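Local coordinates for protein leucine aminopeptidase 1 (Caenorhabditis elegans, PDB 2HC9) that removes amino acids, preferably leucine, from the N-termini of peptides as a zinc-dependent M17 aminopeptidase, probably in digestion, at residues S167-E172 with A285-V290; L454-A459 with T469-A474. The protein carries 1 engineered substitution. All coordinates share one frame; numbering follows the deposited sequence.

Contact 1. Residues S167-E172 with A285-V290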
ATOM      1  N   SER A 167     -31.802  30.789   7.328  1.00 15.73           N
ATOM      2  CA  SER A 167     -30.436  31.081   7.759  1.00 16.27           C
ATOM      3  C   SER A 167     -30.093  30.363   9.056  1.00 16.98           C
ATOM      4  O   SER A 167     -29.004  29.813   9.193  1.00 16.26           O
ATOM      5  CB  SER A 167     -30.215  32.588   7.931  1.00 18.32           C
ATOM      6  OG  SER A 167     -30.345  33.269   6.693  1.00 18.60           O
ATOM      7  N   GLU A 168     -31.013  30.392  10.014  1.00 15.41           N
ATOM      8  CA  GLU A 168     -30.798  29.692  11.284  1.00 15.23           C
ATOM      9  C   GLU A 168     -30.714  28.187  11.063  1.00 17.19           C
ATOM     10  O   GLU A 168     -29.855  27.524  11.631  1.00 15.07           O
ATOM     11  CB  GLU A 168     -31.904  30.050  12.294  1.00 17.02           C
ATOM     12  CG  GLU A 168     -31.887  29.209  13.595  1.00 17.49           C
ATOM     13  CD  GLU A 168     -30.711  29.518  14.546  1.00 17.36           C
ATOM     14  OE1 GLU A 168     -29.774  30.261  14.204  1.00 17.51           O
ATOM     15  OE2 GLU A 168     -30.715  28.982  15.671  1.00 19.14           O
ATOM     16  N   SER A 169     -31.590  27.642  10.222  1.00 15.63           N
ATOM     17  CA  SER A 169     -31.599  26.183  10.016  1.00 13.45           C
ATOM     18  C   SER A 169     -30.277  25.749   9.364  1.00 14.02           C
ATOM     19  O   SER A 169     -29.700  24.716   9.740  1.00 15.55           O
ATOM     20  CB  SER A 169     -32.789  25.782   9.147  1.00 18.80           C
ATOM     21  OG  SER A 169     -33.965  25.640   9.933  1.00 18.70           O
ATOM     22  N   VAL A 170     -29.805  26.552   8.410  1.00 12.94           N
ATOM     23  CA  VAL A 170     -28.514  26.329   7.736  1.00 14.25           C
ATOM     24  C   VAL A 170     -27.377  26.352   8.755  1.00 18.01           C
ATOM     25  O   VAL A 170     -26.572  25.396   8.845  1.00 14.00           O
ATOM     26  CB  VAL A 170     -28.274  27.358   6.575  1.00 16.64           C
ATOM     27  CG1 VAL A 170     -26.816  27.297   6.071  1.00 14.95           C
ATOM     28  CG2 VAL A 170     -29.276  27.071   5.406  1.00 15.54           C
ATOM     29  N   ARG A 171     -27.322  27.417   9.562  1.00 14.54           N
ATOM     30  CA  ARG A 171     -26.236  27.532  10.563  1.00 15.10           C
ATOM     31  C   ARG A 171     -26.308  26.481  11.667  1.00 12.79           C
ATOM     32  O   ARG A 171     -25.272  26.037  12.164  1.00 15.00           O
ATOM     33  CB  ARG A 171     -26.197  28.940  11.155  1.00 14.80           C
ATOM     34  CG  ARG A 171     -25.839  29.987  10.108  1.00 14.60           C
ATOM     35  CD  ARG A 171     -25.926  31.401  10.715  1.00 16.16           C
ATOM     36  NE  ARG A 171     -24.841  31.677  11.663  1.00 15.54           N
ATOM     37  CZ  ARG A 171     -24.991  32.289  12.843  1.00 21.57           C
ATOM     38  NH1 ARG A 171     -26.204  32.663  13.300  1.00 16.16           N
ATOM     39  NH2 ARG A 171     -23.918  32.509  13.588  1.00 15.93           N
ATOM     40  N   GLU A 172     -27.520  26.087  12.049  1.00 13.86           N
ATOM     41  CA  GLU A 172     -27.697  25.000  13.020  1.00 12.90           C
ATOM     42  C   GLU A 172     -27.218  23.646  12.487  1.00 14.61           C
ATOM     43  O   GLU A 172     -26.533  22.899  13.190  1.00 13.87           O
ATOM     44  CB  GLU A 172     -29.177  24.880  13.439  1.00 13.87           C
ATOM     45  CG  GLU A 172     -29.619  26.005  14.438  1.00 13.74           C
ATOM     46  CD  GLU A 172     -28.958  25.816  15.786  1.00 13.09           C
ATOM     47  OE1 GLU A 172     -29.497  25.018  16.585  1.00 18.40           O
ATOM     48  OE2 GLU A 172     -27.859  26.385  16.007  1.00 16.32           O
ATOM     49  N   ALA A 285     -34.271  21.082   8.291  1.00 16.04           N
ATOM     50  CA  ALA A 285     -35.330  21.237   7.270  1.00 16.37           C
ATOM     51  C   ALA A 285     -36.726  21.145   7.871  1.00 14.06           C
ATOM     52  O   ALA A 285     -37.588  21.952   7.546  1.00 16.72           O
ATOM     53  CB  ALA A 285     -35.193  20.189   6.138  1.00 15.00           C
ATOM     54  N   TYR A 286     -36.949  20.132   8.705  1.00 13.94           N
ATOM     55  CA  TYR A 286     -38.229  19.935   9.374  1.00 16.29           C
ATOM     56  C   TYR A 286     -38.561  21.194  10.173  1.00 17.86           C
ATOM     57  O   TYR A 286     -39.678  21.700  10.103  1.00 16.22           O
ATOM     58  CB  TYR A 286     -38.122  18.719  10.298  1.00 16.20           C
ATOM     59  CG  TYR A 286     -39.344  18.416  11.149  1.00 16.25           C
ATOM     60  CD1 TYR A 286     -40.350  17.577  10.667  1.00 15.56           C
ATOM     61  CD2 TYR A 286     -39.481  18.956  12.446  1.00 16.78           C
ATOM     62  CE1 TYR A 286     -41.452  17.270  11.424  1.00 17.71           C
ATOM     63  CE2 TYR A 286     -40.598  18.642  13.235  1.00 16.58           C
ATOM     64  CZ  TYR A 286     -41.570  17.792  12.715  1.00 19.15           C
ATOM     65  OH  TYR A 286     -42.682  17.465  13.454  1.00 18.90           O
ATOM     66  N   SER A 287     -37.586  21.681  10.933  1.00 17.33           N
ATOM     67  CA  SER A 287     -37.769  22.894  11.727  1.00 18.05           C
ATOM     68  C   SER A 287     -38.211  24.094  10.867  1.00 19.15           C
ATOM     69  O   SER A 287     -39.206  24.759  11.178  1.00 17.27           O
ATOM     70  CB  SER A 287     -36.492  23.222  12.488  1.00 15.96           C
ATOM     71  OG  SER A 287     -36.611  24.452  13.202  1.00 18.11           O
ATOM     72  N   ALA A 288     -37.492  24.357   9.786  1.00 15.13           N
ATOM     73  CA  ALA A 288     -37.829  25.519   8.917  1.00 19.57           C
ATOM     74  C   ALA A 288     -39.244  25.388   8.301  1.00 20.88           C
ATOM     75  O   ALA A 288     -40.003  26.362   8.243  1.00 19.19           O
ATOM     76  CB  ALA A 288     -36.774  25.674   7.815  1.00 18.74           C
ATOM     77  N   LEU A 289     -39.607  24.182   7.859  1.00 17.79           N
ATOM     78  CA  LEU A 289     -40.914  23.958   7.231  1.00 16.53           C
ATOM     79  C   LEU A 289     -42.044  24.107   8.249  1.00 16.85           C
ATOM     80  O   LEU A 289     -43.076  24.703   7.952  1.00 19.78           O
ATOM     81  CB  LEU A 289     -40.979  22.564   6.599  1.00 19.93           C
ATOM     82  CG  LEU A 289     -40.096  22.411   5.333  1.00 18.51           C
ATOM     83  CD1 LEU A 289     -39.907  20.913   4.937  1.00 18.24           C
ATOM     84  CD2 LEU A 289     -40.643  23.217   4.157  1.00 17.18           C
ATOM     85  N   VAL A 290     -41.869  23.514   9.425  1.00 17.65           N
ATOM     86  CA  VAL A 290     -42.953  23.483  10.424  1.00 19.78           C
ATOM     87  C   VAL A 290     -43.182  24.883  11.015  1.00 21.59           C
ATOM     88  O   VAL A 290     -44.292  25.212  11.449  1.00 20.17           O
ATOM     89  CB  VAL A 290     -42.721  22.371  11.507  1.00 19.90           C
ATOM     90  CG1 VAL A 290     -43.750  22.486  12.662  1.00 21.88           C
ATOM     91  CG2 VAL A 290     -42.880  20.986  10.848  1.00 18.26           C
TER
HETATM   92  O   HOH W   1     -34.138  25.677  13.377  1.00 24.32           O
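Ser169 carries its hydroxyl anti to its own carbonyl carbon and beside its backbone N (chi1 -84°), which sends OG out from helix 157-178 toward Ala288 on helix 277-290. Ser287 holds OG anti to its backbone N (chi1 176°). These two rotations bring both serine hydroxyls to one water. The direct touch is small. Ser169 OG meets the methyl CB of Ala288 at 3.5 Å, and it lies 4.3 Å from Ser287 CB. No hydrogen bond runs directly between the two segments. The water is 2.8 Å from Ser287 OG. The same water donates a weak, long bond of 3.4 Å to Ser169 OG. The stronger partner of Ser169 OG is the carbonyl O of Glu284, just before 285-290 on the facing helix. A weak bond back to Asp165 O lies within its own helix. The buried hydroxyl is therefore satisfied mainly across the interface. Small residues let the helices come close, with 6.4 Å between Ser169 CA and Ala288 CA. Beyond the contact, Tyr286 and Val290 pack on strands 232-238 and 297-307, while Ser167 and Arg171 touch strand 3-8 of the N-terminal sheet. This is buried helix-helix packing through small residues, in which helix 157-178 bridges the N-terminal sheet and a helix covering the catalytic-domain sheet.

Contact 2. Residues L454-A459 with T469-A474; sequences LHLDIA and TGYGPA
Tyr471 has the most surface buried here, followed by Ile458 and Leu456. Its ring reaches from the turn before helix 473-480 to the end of strand 452-457. CG stands anti to the backbone N (chi1 -172°), which extends the ring toward the strand. Ile458 supplies the closest touch: its CG2 branch lies 3.4 Å from Tyr471 CE2 and 3.8 Å from Tyr471 CD2, at a slant to the ring. Leu456 and Tyr471 reach toward each other from opposite directions, and Leu456 CD2 meets the ring at its edge, near the plane, 4.1 Å from Tyr471 CE2. Leu456 and Ile458 also pack on Met360 of the neighbouring strand 356-361. The phenol OH is hydrogen-bonded to Leu399 O, outside both segments. With an alanine here in place of Tyr471, the space beside Ile458 CG2 and Leu456 CD2 would probably be left unfilled and Leu399 O would lose its hydroxyl partner. Across the segments the contact is purely apolar, which implies that the ring packs against the strand end by shape and burial alone, with no directional bond between the segments, while the hydrogen bond to Leu399 O holds the outer end of the ring.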
ATOM      1  N   LEU A 454     -37.078   8.377  -2.182  1.00 13.59           N
ATOM      2  CA  LEU A 454     -35.905   9.023  -2.727  1.00 16.62           C
ATOM      3  C   LEU A 454     -34.787   8.978  -1.696  1.00 16.34           C
ATOM      4  O   LEU A 454     -34.951   9.434  -0.552  1.00 15.43           O
ATOM      5  CB  LEU A 454     -36.203  10.470  -3.149  1.00 16.30           C
ATOM      6  CG  LEU A 454     -35.054  11.198  -3.852  1.00 15.14           C
ATOM      7  CD1 LEU A 454     -35.527  12.100  -5.034  1.00 14.21           C
ATOM      8  CD2 LEU A 454     -34.128  11.985  -2.853  1.00 15.08           C
ATOM      9  N   HIS A 455     -33.646   8.453  -2.129  1.00 13.04           N
ATOM     10  CA  HIS A 455     -32.428   8.396  -1.306  1.00 16.10           C
ATOM     11  C   HIS A 455     -31.455   9.473  -1.813  1.00 16.78           C
ATOM     12  O   HIS A 455     -31.275   9.622  -3.020  1.00 16.80           O
ATOM     13  CB  HIS A 455     -31.809   6.991  -1.477  1.00 14.90           C
ATOM     14  CG  HIS A 455     -30.363   6.927  -1.089  1.00 15.43           C
ATOM     15  ND1 HIS A 455     -29.940   7.090   0.215  1.00 16.90           N
ATOM     16  CD2 HIS A 455     -29.244   6.723  -1.832  1.00 14.40           C
ATOM     17  CE1 HIS A 455     -28.621   7.000   0.257  1.00 19.42           C
ATOM     18  NE2 HIS A 455     -28.173   6.781  -0.972  1.00 15.83           N
ATOM     19  N   LEU A 456     -30.846  10.242  -0.901  1.00 13.17           N
ATOM     20  CA  LEU A 456     -30.001  11.351  -1.306  1.00 14.13           C
ATOM     21  C   LEU A 456     -28.677  11.219  -0.544  1.00 17.05           C
ATOM     22  O   LEU A 456     -28.655  11.317   0.687  1.00 14.96           O
ATOM     23  CB  LEU A 456     -30.683  12.701  -0.960  1.00 12.97           C
ATOM     24  CG  LEU A 456     -29.914  13.966  -1.399  1.00 15.65           C
ATOM     25  CD1 LEU A 456     -29.751  14.027  -2.930  1.00 15.46           C
ATOM     26  CD2 LEU A 456     -30.634  15.215  -0.893  1.00 19.22           C
ATOM     27  N   ASP A 457     -27.583  11.017  -1.271  1.00 15.40           N
ATOM     28  CA  ASP A 457     -26.246  10.878  -0.672  1.00 13.68           C
ATOM     29  C   ASP A 457     -25.512  12.220  -0.766  1.00 15.69           C
ATOM     30  O   ASP A 457     -25.254  12.746  -1.865  1.00 15.13           O
ATOM     31  CB  ASP A 457     -25.477   9.785  -1.445  1.00 14.25           C
ATOM     32  CG  ASP A 457     -24.169   9.341  -0.766  1.00 16.44           C
ATOM     33  OD1 ASP A 457     -23.604  10.016   0.124  1.00 15.45           O
ATOM     34  OD2 ASP A 457     -23.678   8.257  -1.157  1.00 16.81           O
ATOM     35  N   ILE A 458     -25.171  12.761   0.399  1.00 15.87           N
ATOM     36  CA  ILE A 458     -24.658  14.132   0.484  1.00 15.92           C
ATOM     37  C   ILE A 458     -23.256  14.172   1.119  1.00 16.82           C
ATOM     38  O   ILE A 458     -22.822  15.217   1.620  1.00 14.97           O
ATOM     39  CB  ILE A 458     -25.636  15.063   1.267  1.00 12.75           C
ATOM     40  CG1 ILE A 458     -25.809  14.583   2.733  1.00 14.60           C
ATOM     41  CG2 ILE A 458     -26.997  15.107   0.562  1.00 15.46           C
ATOM     42  CD1 ILE A 458     -26.430  15.667   3.683  1.00 15.60           C
ATOM     43  N   ALA A 459     -22.531  13.052   1.067  1.00 15.13           N
ATOM     44  CA  ALA A 459     -21.238  12.970   1.755  1.00 16.99           C
ATOM     45  C   ALA A 459     -20.339  14.166   1.458  1.00 15.76           C
ATOM     46  O   ALA A 459     -19.823  14.814   2.376  1.00 17.66           O
ATOM     47  CB  ALA A 459     -20.540  11.659   1.388  1.00 15.25           C
ATOM     48  N   THR A 469     -21.394  22.694   5.419  1.00 15.80           N
ATOM     49  CA  THR A 469     -22.080  23.706   4.593  1.00 15.56           C
ATOM     50  C   THR A 469     -23.501  23.989   5.074  1.00 17.17           C
ATOM     51  O   THR A 469     -24.128  24.970   4.649  1.00 17.37           O
ATOM     52  CB  THR A 469     -22.171  23.241   3.128  1.00 18.15           C
ATOM     53  OG1 THR A 469     -22.743  21.915   3.095  1.00 16.58           O
ATOM     54  CG2 THR A 469     -20.772  23.225   2.470  1.00 16.64           C
ATOM     55  N   GLY A 470     -24.058  23.105   5.905  1.00 16.29           N
ATOM     56  CA  GLY A 470     -25.476  23.226   6.229  1.00 14.79           C
ATOM     57  C   GLY A 470     -26.421  22.861   5.086  1.00 19.27           C
ATOM     58  O   GLY A 470     -27.494  23.440   4.947  1.00 17.04           O
ATOM     59  N   TYR A 471     -25.999  21.902   4.257  1.00 14.66           N
ATOM     60  CA  TYR A 471     -26.821  21.381   3.160  1.00 14.86           C
ATOM     61  C   TYR A 471     -28.080  20.706   3.689  1.00 16.28           C
ATOM     62  O   TYR A 471     -28.036  19.947   4.681  1.00 16.23           O
ATOM     63  CB  TYR A 471     -25.983  20.350   2.397  1.00 15.29           C
ATOM     64  CG  TYR A 471     -26.596  19.825   1.119  1.00 13.12           C
ATOM     65  CD1 TYR A 471     -26.161  20.293  -0.127  1.00 16.29           C
ATOM     66  CD2 TYR A 471     -27.573  18.824   1.159  1.00 18.99           C
ATOM     67  CE1 TYR A 471     -26.707  19.777  -1.329  1.00 13.54           C
ATOM     68  CE2 TYR A 471     -28.128  18.309  -0.004  1.00 16.22           C
ATOM     69  CZ  TYR A 471     -27.697  18.780  -1.228  1.00 15.23           C
ATOM     70  OH  TYR A 471     -28.243  18.223  -2.359  1.00 15.81           O
ATOM     71  N   GLY A 472     -29.205  20.958   3.013  1.00 14.17           N
ATOM     72  CA  GLY A 472     -30.424  20.203   3.294  1.00 13.85           C
ATOM     73  C   GLY A 472     -31.633  21.111   3.544  1.00 14.59           C
ATOM     74  O   GLY A 472     -32.623  20.982   2.848  1.00 15.61           O
ATOM     75  N   PRO A 473     -31.559  22.021   4.544  1.00 17.86           N
ATOM     76  CA  PRO A 473     -32.693  22.948   4.769  1.00 16.61           C
ATOM     77  C   PRO A 473     -33.108  23.770   3.534  1.00 14.09           C
ATOM     78  O   PRO A 473     -34.304  23.910   3.269  1.00 17.28           O
ATOM     79  CB  PRO A 473     -32.194  23.863   5.897  1.00 18.63           C
ATOM     80  CG  PRO A 473     -31.188  22.962   6.675  1.00 17.72           C
ATOM     81  CD  PRO A 473     -30.511  22.147   5.589  1.00 15.16           C
ATOM     82  N   ALA A 474     -32.151  24.279   2.773  1.00 13.69           N
ATOM     83  CA  ALA A 474     -32.515  25.084   1.597  1.00 13.29           C
ATOM     84  C   ALA A 474     -33.177  24.181   0.553  1.00 17.50           C
ATOM     85  O   ALA A 474     -34.216  24.532   0.006  1.00 15.69           O
ATOM     86  CB  ALA A 474     -31.297  25.814   1.018  1.00 15.31           C
TER

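How the contacts relate
Contact 1 and contact 2 are neighbours in the core, with centres about 13 Å apart. Pro473, in the first turn of helix 473-480, joins them: its CB lies 3.8 Å from Ser169 CB, and its CG is 4.0 Å from Ala285 N. Val170 also packs its CG1 at 3.8 Å from Thr469 O. One continuous packed region thus runs from helix 157-178 to strand 452-457. Contact 2 is the nearer to the zinc site. The side chain of Ile458 is about 11 Å from a bound zinc ion and about 8 Å from that of Lys252, a zinc ligand. Contact 1 lies away from the annotated sites. No other subunit of the hexamer touches either contact.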